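Local coordinates for hypothetical protein (Prochlorococcus marinus, PDB 2HX5), which probably hydrolyses 1,4-dihydroxy-2-naphthoyl-CoA to 1,4-dihydroxy-2-naphthoate and free coenzyme A, a step on the way to phylloquinone (vitamin K1), at residues H28-W33 with C72-R77; E43-N48 with I137-E142; M88-E93 with F100-E105. All coordinates share one frame; numbering follows the deposited sequence. Where two conformers were deposited one is given.

Contact 1. Residues H28-W33 with C72-R77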
loop_
_atom_site.group_PDB
_atom_site.type_symbol
_atom_site.label_atom_id
_atom_site.label_comp_id
_atom_site.label_asym_id
_atom_site.label_seq_id
_atom_site.Cartn_x
_atom_site.Cartn_y
_atom_site.Cartn_z
ATOM N N HIS A 28 -6.343 0.701 -7.491
ATOM C CA HIS A 28 -4.924 0.649 -7.822
ATOM C C HIS A 28 -4.248 -0.643 -7.401
ATOM O O HIS A 28 -3.153 -0.928 -7.880
ATOM C CB HIS A 28 -4.155 1.885 -7.302
ATOM C CG HIS A 28 -4.214 2.095 -5.834
ATOM N ND1 HIS A 28 -3.515 1.292 -4.964
ATOM C CD2 HIS A 28 -4.757 3.085 -5.091
ATOM C CE1 HIS A 28 -3.707 1.728 -3.731
ATOM N NE2 HIS A 28 -4.419 2.833 -3.786
ATOM N N GLN A 29 -4.878 -1.428 -6.550
ATOM C CA GLN A 29 -4.309 -2.717 -6.156
ATOM C C GLN A 29 -4.089 -3.618 -7.344
ATOM O O GLN A 29 -3.223 -4.482 -7.376
ATOM C CB GLN A 29 -5.242 -3.452 -5.180
ATOM C CG GLN A 29 -5.365 -2.768 -3.851
ATOM C CD GLN A 29 -4.183 -3.015 -2.970
ATOM O OE1 GLN A 29 -3.287 -3.789 -3.303
ATOM N NE2 GLN A 29 -4.184 -2.396 -1.822
ATOM N N LEU A 30 -4.942 -3.424 -8.361
ATOM C CA LEU A 30 -4.799 -4.255 -9.577
ATOM C C LEU A 30 -3.384 -4.177 -10.137
ATOM O O LEU A 30 -2.857 -5.149 -10.629
ATOM C CB LEU A 30 -5.793 -3.861 -10.672
ATOM C CG LEU A 30 -6.035 -4.958 -11.734
ATOM C CD1 LEU A 30 -6.987 -6.009 -11.251
ATOM C CD2 LEU A 30 -6.538 -4.322 -13.085
ATOM N N PHE A 31 -2.824 -2.977 -10.123
ATOM C CA PHE A 31 -1.475 -2.796 -10.689
ATOM C C PHE A 31 -0.404 -3.464 -9.908
ATOM O O PHE A 31 0.570 -3.983 -10.455
ATOM C CB PHE A 31 -1.206 -1.291 -10.841
ATOM C CG PHE A 31 -2.038 -0.616 -11.889
ATOM C CD1 PHE A 31 -1.833 -0.880 -13.245
ATOM C CD2 PHE A 31 -3.015 0.263 -11.514
ATOM C CE1 PHE A 31 -2.603 -0.290 -14.201
ATOM C CE2 PHE A 31 -3.806 0.857 -12.475
ATOM C CZ PHE A 31 -3.561 0.596 -13.826
ATOM N N ARG A 32 -0.542 -3.424 -8.579
ATOM C CA ARG A 32 0.370 -4.195 -7.732
ATOM C C ARG A 32 0.304 -5.694 -8.064
ATOM O O ARG A 32 1.293 -6.415 -8.200
ATOM C CB ARG A 32 0.077 -4.005 -6.219
ATOM C CG ARG A 32 0.960 -4.915 -5.371
ATOM C CD ARG A 32 0.764 -4.533 -3.908
ATOM N NE ARG A 32 -0.558 -4.917 -3.406
ATOM C CZ ARG A 32 -0.900 -6.121 -2.975
ATOM N NH1 ARG A 32 -0.090 -7.163 -2.984
ATOM N NH2 ARG A 32 -2.122 -6.313 -2.533
ATOM N N TRP A 33 -0.916 -6.185 -8.208
ATOM C CA TRP A 33 -1.088 -7.598 -8.566
ATOM C C TRP A 33 -0.434 -7.934 -9.908
ATOM O O TRP A 33 0.137 -9.019 -10.117
ATOM C CB TRP A 33 -2.557 -8.003 -8.627
ATOM C CG TRP A 33 -3.310 -7.841 -7.309
ATOM C CD1 TRP A 33 -2.809 -7.552 -6.092
ATOM C CD2 TRP A 33 -4.712 -7.861 -7.164
ATOM N NE1 TRP A 33 -3.823 -7.451 -5.169
ATOM C CE2 TRP A 33 -5.012 -7.628 -5.801
ATOM C CE3 TRP A 33 -5.763 -8.078 -8.063
ATOM C CZ2 TRP A 33 -6.325 -7.582 -5.322
ATOM C CZ3 TRP A 33 -7.043 -8.053 -7.578
ATOM C CH2 TRP A 33 -7.316 -7.809 -6.220
ATOM N N CYS A 72 1.097 2.588 -18.152
ATOM C CA CYS A 72 0.227 1.494 -17.785
ATOM C C CYS A 72 -1.210 1.934 -17.775
ATOM O O CYS A 72 -1.512 3.149 -17.767
ATOM C CB CYS A 72 0.550 0.906 -16.428
ATOM S SG CYS A 72 0.382 2.085 -15.017
ATOM N N GLN A 73 -2.110 0.974 -17.912
ATOM C CA GLN A 73 -3.528 1.241 -17.972
ATOM C C GLN A 73 -4.302 -0.001 -17.556
ATOM O O GLN A 73 -3.808 -1.114 -17.569
ATOM C CB GLN A 73 -3.956 1.673 -19.371
ATOM C CG GLN A 73 -3.666 0.681 -20.479
ATOM C CD GLN A 73 -4.188 1.188 -21.781
ATOM O OE1 GLN A 73 -3.444 1.863 -22.548
ATOM N NE2 GLN A 73 -5.460 0.945 -22.052
ATOM N N ALA A 74 -5.549 0.232 -17.203
ATOM C CA ALA A 74 -6.462 -0.848 -16.827
ATOM C C ALA A 74 -7.876 -0.505 -17.126
ATOM O O ALA A 74 -8.268 0.691 -17.048
ATOM C CB ALA A 74 -6.350 -1.219 -15.383
ATOM N N ASP A 75 -8.673 -1.530 -17.449
ATOM C CA ASP A 75 -10.141 -1.403 -17.548
ATOM C C ASP A 75 -10.719 -2.327 -16.455
ATOM O O ASP A 75 -10.283 -3.474 -16.321
ATOM C CB ASP A 75 -10.655 -1.890 -18.894
ATOM C CG ASP A 75 -10.302 -1.045 -20.086
ATOM O OD1 ASP A 75 -9.561 -0.079 -20.055
ATOM O OD2 ASP A 75 -10.763 -1.470 -21.189
ATOM N N PHE A 76 -11.712 -1.831 -15.734
ATOM C CA PHE A 76 -12.360 -2.558 -14.655
ATOM C C PHE A 76 -13.774 -2.843 -15.124
ATOM O O PHE A 76 -14.549 -1.926 -15.331
ATOM C CB PHE A 76 -12.312 -1.719 -13.375
ATOM C CG PHE A 76 -10.950 -1.312 -12.954
ATOM C CD1 PHE A 76 -10.383 -0.137 -13.456
ATOM C CD2 PHE A 76 -10.188 -2.047 -12.055
ATOM C CE1 PHE A 76 -9.159 0.280 -13.116
ATOM C CE2 PHE A 76 -8.934 -1.584 -11.676
ATOM C CZ PHE A 76 -8.404 -0.464 -12.243
ATOM N N ARG A 77 -14.109 -4.120 -15.260
ATOM C CA ARG A 77 -15.335 -4.523 -15.937
ATOM C C ARG A 77 -16.344 -5.066 -14.966
ATOM O O ARG A 77 -17.551 -4.784 -15.109
ATOM C CB ARG A 77 -15.042 -5.595 -17.007
ATOM C CG ARG A 77 -13.868 -5.284 -17.981
ATOM C CD ARG A 77 -14.047 -4.021 -18.849
ATOM N NE ARG A 77 -15.068 -4.231 -19.876
ATOM C CZ ARG A 77 -16.131 -3.457 -20.083
ATOM N NH1 ARG A 77 -16.344 -2.360 -19.352
ATOM N NH2 ARG A 77 -16.988 -3.776 -21.045
#
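Leu30 and Phe31, in the first turn of helix 29-45, carry the packing against strand 72-76, and no hydrogen bond joins the two segments. Phe31 makes the most extensive contact. Its CG stands anti to the carbonyl carbon (chi1 -69°), which sends the ring out to the strand, where CZ rests 3.7 Å from Ala74 CB. The neighbouring CE1 brings the ring edge to the backbone, 3.7 Å from Gln73 O. Cys72 SG meets the same ring obliquely, 4.4 Å from the centroid of Phe31, a sulfur-aromatic contact. Alanine suits position 74 because its lone methyl lets both helix residues come close: Leu30 CD2 sits 3.9 Å from Ala74 CB. That same methyl of Leu30 also meets Phe76 CE2 at 3.9 Å, tip to tip.

The CB atoms of Gln73 and Asp75 point away from the helix; both residues are partly exposed and engaged at the subunit interface, Asp75 OD1 bonding to His71 of the second subunit, while Gln73 OE1 bonds to His71 of its own chain. The looser, polar side is formed by Gln29 and Arg32, partly exposed and not touching the strand: Arg32 grips Gln29 side-on, NE and NH2 both donating to OE1, and salt bridges tie Arg32 to Glu36 and Asp18.

Phe31 also stacks on Phe31 of the second subunit, and residues 72-75 pair with a strand of that chain. A long helix cradled by an antiparallel sheet is the hallmark of the hotdog fold, and here the sheet continues into a partner subunit, as is common in hotdog dimers.

Contact 2. Residues E43-N48 with I137-E142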
loop_
_atom_site.group_PDB
_atom_site.type_symbol
_atom_site.label_atom_id
_atom_site.label_comp_id
_atom_site.label_asym_id
_atom_site.label_seq_id
_atom_site.Cartn_x
_atom_site.Cartn_y
_atom_site.Cartn_z
ATOM N N GLU A 43 10.101 -15.770 -12.271
ATOM C CA GLU A 43 10.554 -16.810 -11.310
ATOM C C GLU A 43 10.197 -18.236 -11.795
ATOM O O GLU A 43 11.021 -19.148 -11.806
ATOM C CB GLU A 43 9.879 -16.491 -9.983
ATOM C CG GLU A 43 10.064 -17.356 -8.775
ATOM C CD GLU A 43 9.278 -16.686 -7.625
ATOM O OE1 GLU A 43 8.048 -16.946 -7.464
ATOM O OE2 GLU A 43 9.902 -15.786 -7.010
ATOM N N SER A 44 8.939 -18.390 -12.216
ATOM C CA SER A 44 8.387 -19.673 -12.694
ATOM C C SER A 44 8.989 -20.169 -14.005
ATOM O O SER A 44 9.031 -21.367 -14.261
ATOM C CB SER A 44 6.880 -19.526 -12.860
ATOM O OG SER A 44 6.328 -20.750 -13.312
ATOM N N TYR A 45 9.396 -19.246 -14.856
ATOM C CA TYR A 45 10.149 -19.563 -16.066
ATOM C C TYR A 45 11.570 -20.032 -15.721
ATOM O O TYR A 45 12.146 -20.872 -16.418
ATOM C CB TYR A 45 10.192 -18.336 -16.959
ATOM C CG TYR A 45 11.027 -18.521 -18.172
ATOM C CD1 TYR A 45 10.666 -19.447 -19.158
ATOM C CD2 TYR A 45 12.186 -17.818 -18.335
ATOM C CE1 TYR A 45 11.467 -19.652 -20.254
ATOM C CE2 TYR A 45 12.977 -18.002 -19.444
ATOM C CZ TYR A 45 12.610 -18.921 -20.391
ATOM O OH TYR A 45 13.405 -19.102 -21.493
ATOM N N GLY A 46 12.119 -19.500 -14.630
ATOM C CA GLY A 46 13.393 -19.929 -14.093
ATOM C C GLY A 46 14.441 -18.850 -13.943
ATOM O O GLY A 46 15.609 -19.219 -13.681
ATOM N N LEU A 47 14.090 -17.562 -14.074
ATOM C CA LEU A 47 15.069 -16.490 -13.901
ATOM C C LEU A 47 15.320 -16.226 -12.420
ATOM O O LEU A 47 14.487 -16.513 -11.579
ATOM C CB LEU A 47 14.633 -15.208 -14.626
ATOM C CG LEU A 47 14.364 -15.294 -16.125
ATOM C CD1 LEU A 47 13.993 -13.918 -16.657
ATOM C CD2 LEU A 47 15.546 -15.875 -16.859
ATOM N N ASN A 48 16.503 -15.687 -12.118
ATOM C CA ASN A 48 16.936 -15.438 -10.741
ATOM C C ASN A 48 16.683 -13.981 -10.427
ATOM O O ASN A 48 17.190 -13.154 -11.164
ATOM C CB ASN A 48 18.433 -15.738 -10.670
ATOM C CG ASN A 48 19.030 -15.591 -9.277
ATOM O OD1 ASN A 48 18.466 -15.002 -8.357
ATOM N ND2 ASN A 48 20.231 -16.136 -9.133
ATOM N N ILE A 137 15.324 -11.568 -19.744
ATOM C CA ILE A 137 14.024 -11.037 -20.154
ATOM C C ILE A 137 13.765 -11.380 -21.619
ATOM O O ILE A 137 12.672 -11.818 -22.001
ATOM C CB ILE A 137 13.959 -9.495 -19.916
ATOM C CG1 ILE A 137 14.052 -9.184 -18.412
ATOM C CG2 ILE A 137 12.747 -8.890 -20.567
ATOM C CD1 ILE A 137 12.840 -9.626 -17.629
ATOM N N ASP A 138 14.809 -11.314 -22.471
ATOM C CA ASP A 138 14.662 -11.713 -23.850
ATOM C C ASP A 138 14.332 -13.202 -23.989
ATOM O O ASP A 138 13.486 -13.571 -24.777
ATOM C CB ASP A 138 15.921 -11.391 -24.624
ATOM C CG ASP A 138 15.755 -10.199 -25.556
ATOM O OD1 ASP A 138 14.609 -9.762 -25.818
ATOM O OD2 ASP A 138 16.805 -9.707 -26.044
ATOM N N ARG A 139 14.964 -14.064 -23.194
ATOM C CA ARG A 139 14.584 -15.491 -23.187
ATOM C C ARG A 139 13.133 -15.772 -22.783
ATOM O O ARG A 139 12.440 -16.602 -23.417
ATOM C CB ARG A 139 15.522 -16.261 -22.273
ATOM C CG ARG A 139 16.903 -16.463 -22.866
ATOM C CD ARG A 139 17.722 -17.466 -22.078
ATOM N NE ARG A 139 18.216 -16.941 -20.815
ATOM C CZ ARG A 139 17.903 -17.406 -19.609
ATOM N NH1 ARG A 139 17.038 -18.412 -19.454
ATOM N NH2 ARG A 139 18.462 -16.829 -18.542
ATOM N N TRP A 140 12.684 -15.092 -21.734
ATOM C CA TRP A 140 11.325 -15.164 -21.291
ATOM C C TRP A 140 10.341 -14.690 -22.352
ATOM O O TRP A 140 9.334 -15.338 -22.567
ATOM C CB TRP A 140 11.211 -14.390 -19.990
ATOM C CG TRP A 140 9.814 -14.251 -19.428
ATOM C CD1 TRP A 140 9.096 -15.167 -18.685
ATOM C CD2 TRP A 140 9.004 -13.070 -19.481
ATOM N NE1 TRP A 140 7.882 -14.626 -18.328
ATOM C CE2 TRP A 140 7.817 -13.341 -18.790
ATOM C CE3 TRP A 140 9.195 -11.792 -20.032
ATOM C CZ2 TRP A 140 6.797 -12.387 -18.663
ATOM C CZ3 TRP A 140 8.234 -10.868 -19.890
ATOM C CH2 TRP A 140 7.038 -11.156 -19.229
ATOM N N LEU A 141 10.596 -13.546 -22.977
ATOM C CA LEU A 141 9.754 -13.043 -24.067
ATOM C C LEU A 141 9.679 -14.064 -25.196
ATOM O O LEU A 141 8.583 -14.410 -25.674
ATOM C CB LEU A 141 10.273 -11.699 -24.574
ATOM C CG LEU A 141 10.095 -10.541 -23.624
ATOM C CD1 LEU A 141 10.868 -9.310 -24.083
ATOM C CD2 LEU A 141 8.615 -10.186 -23.467
ATOM N N GLU A 142 10.835 -14.592 -25.607
ATOM C CA GLU A 142 10.851 -15.554 -26.698
ATOM C C GLU A 142 10.050 -16.821 -26.321
ATOM O O GLU A 142 9.265 -17.322 -27.161
ATOM C CB GLU A 142 12.292 -15.894 -27.076
ATOM C CG GLU A 142 12.415 -16.529 -28.485
ATOM C CD GLU A 142 12.118 -15.504 -29.606
ATOM O OE1 GLU A 142 12.285 -14.286 -29.362
ATOM O OE2 GLU A 142 11.710 -15.904 -30.722
HETATM O O HOH W 1 15.131 -20.531 -17.643
HETATM O O HOH W 2 17.275 -19.249 -16.486
#
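This is a mostly apolar contact between the C-terminal end of helix 29-45, with the residues after it, and the side of helix 135-143, beside the sheet. Tyr45 takes the largest share. With CG anti to the backbone N (chi1 175°), its ring lies against the helix so that Trp140 CA stands over one face, 4.1 Å from the centroid of the Tyr45 ring, a CH-pi contact. The indole meets that ring in an offset edge-to-face arrangement, planes at 67°, and its CD1 comes 3.8 Å from Tyr45 CB. The hydroxyl reaches on to the backbone, with Tyr45 OH 3.3 Å from Arg139 O. An alanine in place of Tyr45 would remove the ring that receives Trp140 CA and the indole edge, and would probably leave the two helices less firmly packed.

Helix 29-45 ends here in a Schellman motif, with Gly46 as the C-prime residue: its positive phi (123°) would jam a side chain against the preceding carbonyl oxygen, so glycine is called for. The turn delivers Leu47 to the interface, where CD1 lies 4.4 Å from Trp140 CB and CD2 lies 3.5 Å from Arg139 NH2. Leu47 also borders a bound 2-ethoxyethanol, probably from the crystallisation liquor.

Arg139 forms the solvent-facing margin. Its NE pairs with Glu135, while Arg139 NH1 donates to a water oxygen 3.1 Å away, and that water donates to Gly46 O; a second water donates to Tyr45 O and accepts only a weak bond from Arg139 NH1. Trp140 NE1, at the buried side, is hydrogen-bonded to Ser41 OG.

Contact 3. Residues M88-E93 with F100-E105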
loop_
_atom_site.group_PDB
_atom_site.type_symbol
_atom_site.label_atom_id
_atom_site.label_comp_id
_atom_site.label_asym_id
_atom_site.label_seq_id
_atom_site.Cartn_x
_atom_site.Cartn_y
_atom_site.Cartn_z
HETATM N N MSE A 88 -5.223 -15.404 -13.487
HETATM C CA MSE A 88 -4.497 -14.352 -14.177
HETATM C C MSE A 88 -3.794 -14.922 -15.389
HETATM O O MSE A 88 -3.095 -15.904 -15.290
HETATM C CB MSE A 88 -3.469 -13.747 -13.261
HETATM C CG MSE A 88 -4.116 -13.042 -12.028
HETATM SE SE MSE A 88 -2.827 -12.197 -10.886
HETATM C CE MSE A 88 -2.025 -13.830 -10.097
ATOM N N GLU A 89 -4.034 -14.353 -16.555
ATOM C CA GLU A 89 -3.335 -14.783 -17.744
ATOM C C GLU A 89 -2.478 -13.650 -18.259
ATOM O O GLU A 89 -2.962 -12.530 -18.469
ATOM C CB GLU A 89 -4.316 -15.181 -18.828
ATOM C CG GLU A 89 -3.582 -15.542 -20.118
ATOM C CD GLU A 89 -4.359 -16.465 -21.063
ATOM O OE1 GLU A 89 -5.568 -16.750 -20.794
ATOM O OE2 GLU A 89 -3.711 -16.894 -22.062
ATOM N N LEU A 90 -1.200 -13.910 -18.466
ATOM C CA LEU A 90 -0.246 -12.910 -18.904
ATOM C C LEU A 90 0.078 -13.158 -20.381
ATOM O O LEU A 90 0.295 -14.310 -20.824
ATOM C CB LEU A 90 1.078 -13.021 -18.111
ATOM C CG LEU A 90 1.152 -12.348 -16.754
ATOM C CD1 LEU A 90 0.064 -12.904 -15.832
ATOM C CD2 LEU A 90 2.526 -12.508 -16.183
ATOM N N ARG A 91 0.139 -12.065 -21.128
ATOM C CA ARG A 91 0.538 -12.129 -22.531
ATOM C C ARG A 91 1.596 -11.052 -22.792
ATOM O O ARG A 91 1.239 -9.882 -22.957
ATOM C CB ARG A 91 -0.669 -11.952 -23.459
ATOM C CG ARG A 91 -1.625 -13.120 -23.412
ATOM C CD ARG A 91 -2.869 -12.863 -24.247
ATOM N NE ARG A 91 -3.840 -13.965 -24.350
ATOM C CZ ARG A 91 -4.909 -14.124 -23.555
ATOM N NH1 ARG A 91 -5.167 -13.314 -22.488
ATOM N NH2 ARG A 91 -5.731 -15.136 -23.832
ATOM N N PRO A 92 2.881 -11.442 -22.751
ATOM C CA PRO A 92 3.962 -10.506 -23.031
ATOM C C PRO A 92 4.172 -10.254 -24.530
ATOM O O PRO A 92 3.848 -11.123 -25.341
ATOM C CB PRO A 92 5.196 -11.170 -22.370
ATOM C CG PRO A 92 4.736 -12.468 -21.751
ATOM C CD PRO A 92 3.397 -12.775 -22.338
ATOM N N GLU A 93 4.693 -9.080 -24.875
ATOM C CA GLU A 93 4.986 -8.729 -26.263
ATOM C C GLU A 93 6.255 -7.925 -26.278
ATOM O O GLU A 93 6.341 -6.889 -25.625
ATOM C CB GLU A 93 3.868 -7.891 -26.872
ATOM C CG GLU A 93 4.062 -7.541 -28.333
ATOM C CD GLU A 93 2.926 -6.651 -28.945
ATOM O OE1 GLU A 93 1.833 -6.536 -28.350
ATOM O OE2 GLU A 93 3.125 -6.085 -30.051
ATOM N N PHE A 100 9.276 -3.785 -23.954
ATOM C CA PHE A 100 8.259 -4.813 -23.989
ATOM C C PHE A 100 7.029 -4.341 -23.198
ATOM O O PHE A 100 7.114 -3.397 -22.378
ATOM C CB PHE A 100 8.782 -6.164 -23.471
ATOM C CG PHE A 100 9.023 -6.223 -21.993
ATOM C CD1 PHE A 100 10.202 -5.745 -21.449
ATOM C CD2 PHE A 100 8.061 -6.751 -21.142
ATOM C CE1 PHE A 100 10.433 -5.763 -20.094
ATOM C CE2 PHE A 100 8.284 -6.777 -19.772
ATOM C CZ PHE A 100 9.492 -6.277 -19.263
ATOM N N GLN A 101 5.910 -4.982 -23.441
ATOM C CA GLN A 101 4.728 -4.785 -22.582
ATOM C C GLN A 101 4.146 -6.147 -22.228
ATOM O O GLN A 101 4.479 -7.158 -22.834
ATOM C CB GLN A 101 3.754 -3.837 -23.247
ATOM C CG GLN A 101 3.205 -4.275 -24.509
ATOM C CD GLN A 101 2.400 -3.181 -25.220
ATOM O OE1 GLN A 101 2.549 -1.946 -24.982
ATOM N NE2 GLN A 101 1.518 -3.631 -26.047
ATOM N N VAL A 102 3.363 -6.144 -21.148
ATOM C CA VAL A 102 2.651 -7.297 -20.661
ATOM C C VAL A 102 1.202 -6.917 -20.497
ATOM O O VAL A 102 0.917 -5.924 -19.853
ATOM C CB VAL A 102 3.224 -7.854 -19.333
ATOM C CG1 VAL A 102 2.550 -9.142 -19.003
ATOM C CG2 VAL A 102 4.779 -7.994 -19.420
ATOM N N HIS A 103 0.334 -7.754 -21.047
ATOM C CA HIS A 103 -1.101 -7.657 -20.876
ATOM C C HIS A 103 -1.511 -8.678 -19.809
ATOM O O HIS A 103 -1.028 -9.836 -19.814
ATOM C CB HIS A 103 -1.830 -7.910 -22.199
ATOM C CG HIS A 103 -3.307 -7.762 -22.131
ATOM N ND1 HIS A 103 -4.112 -8.840 -21.851
ATOM C CD2 HIS A 103 -4.134 -6.706 -22.386
ATOM C CE1 HIS A 103 -5.379 -8.460 -21.927
ATOM N NE2 HIS A 103 -5.416 -7.166 -22.246
ATOM N N PHE A 104 -2.414 -8.285 -18.906
ATOM C CA PHE A 104 -2.850 -9.093 -17.809
ATOM C C PHE A 104 -4.351 -9.184 -17.892
ATOM O O PHE A 104 -5.046 -8.149 -17.888
ATOM C CB PHE A 104 -2.479 -8.408 -16.493
ATOM C CG PHE A 104 -1.001 -8.120 -16.325
ATOM C CD1 PHE A 104 -0.410 -6.986 -16.836
ATOM C CD2 PHE A 104 -0.198 -9.036 -15.641
ATOM C CE1 PHE A 104 0.938 -6.729 -16.672
ATOM C CE2 PHE A 104 1.124 -8.766 -15.473
ATOM C CZ PHE A 104 1.694 -7.605 -15.985
ATOM N N GLU A 105 -4.899 -10.395 -17.908
ATOM C CA GLU A 105 -6.354 -10.580 -17.884
ATOM C C GLU A 105 -6.743 -11.285 -16.572
ATOM O O GLU A 105 -6.132 -12.319 -16.241
ATOM C CB GLU A 105 -6.744 -11.436 -19.081
ATOM C CG GLU A 105 -8.140 -11.745 -19.190
ATOM C CD GLU A 105 -8.413 -12.688 -20.378
ATOM O OE1 GLU A 105 -7.991 -12.369 -21.493
ATOM O OE2 GLU A 105 -9.000 -13.756 -20.155
HETATM O O HOH W 3 -3.490 -11.477 -21.164
#
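The guanidinium of Arg91 has Glu89 OE2 over one face, 3.2 Å from Arg91 NH2, an attraction of charges only since no N-H points at the oxygen. A water lies at its edge, in plane. The same water is in the plane of the His103 ring, at its edge; it accepts from NH1, donates to Glu89 O, and is 2.8 Å from His103 ND1. The Phe104 ring has Val102 CG1 over one face, and the edge of the Phe100 ring faces Val102 CG2.

Arg91 stays extended from CG to NE and so crosses to Glu105, where NH1 makes a salt bridge to OE1; Arg91 NH1 and Glu105 OE1 are 3.1 Å apart. The donor comes from above the carboxylate plane, with an N-H...O angle of 137°, so the bond is bent. Arginine suits this place because one flat cation can serve two carboxylates, probably easing the repulsion between Glu89 and Glu105; Glu105 OE2 has Arg107 as a further partner.

Beneath these side chains the backbones form an antiparallel ladder. Glu89, Arg91 and Glu93 form hydrogen-bonded pairs with Glu105, His103 and Gln101; Arg91 N to His103 O, for instance, measures 2.8 Å. Leu90 with Phe104 and Pro92 with Val102 are the non-hydrogen-bonded pairs, so proline, which lacks an N-H, costs the ladder no bond. On their apolar face, Leu90 CG lies 3.7 Å from Phe104 CD2, the two side chains pointing the same way.

The pair is the hairpin of strands 85-96 and 99-108, flanked in the sheet by strands 9-13 and 111-124. Leu90 and Phe104 pack on helix 29-45, while Pro92 and Phe100 meet helix 135-143.

Helix 29-45 supplies one segment to each of contacts 1 and 2, whose centres lie about 23 Å apart, and its middle covers the apolar face of contact 3. Contacts 1 and 2 are buried packing without a clear direct hydrogen bond between their segments, contact 1 at the subunit interface and contact 2 with a watered margin. Contact 3 differs in being a backbone ladder; it is only partly buried, with an apolar face toward the helices and a polar, largely charged face on the other side. It touches contact 2 directly, Trp140 CH2 lying 3.6 Å from Pro92 CB, whereas contact 1 reaches the same sheet without touching contact 3.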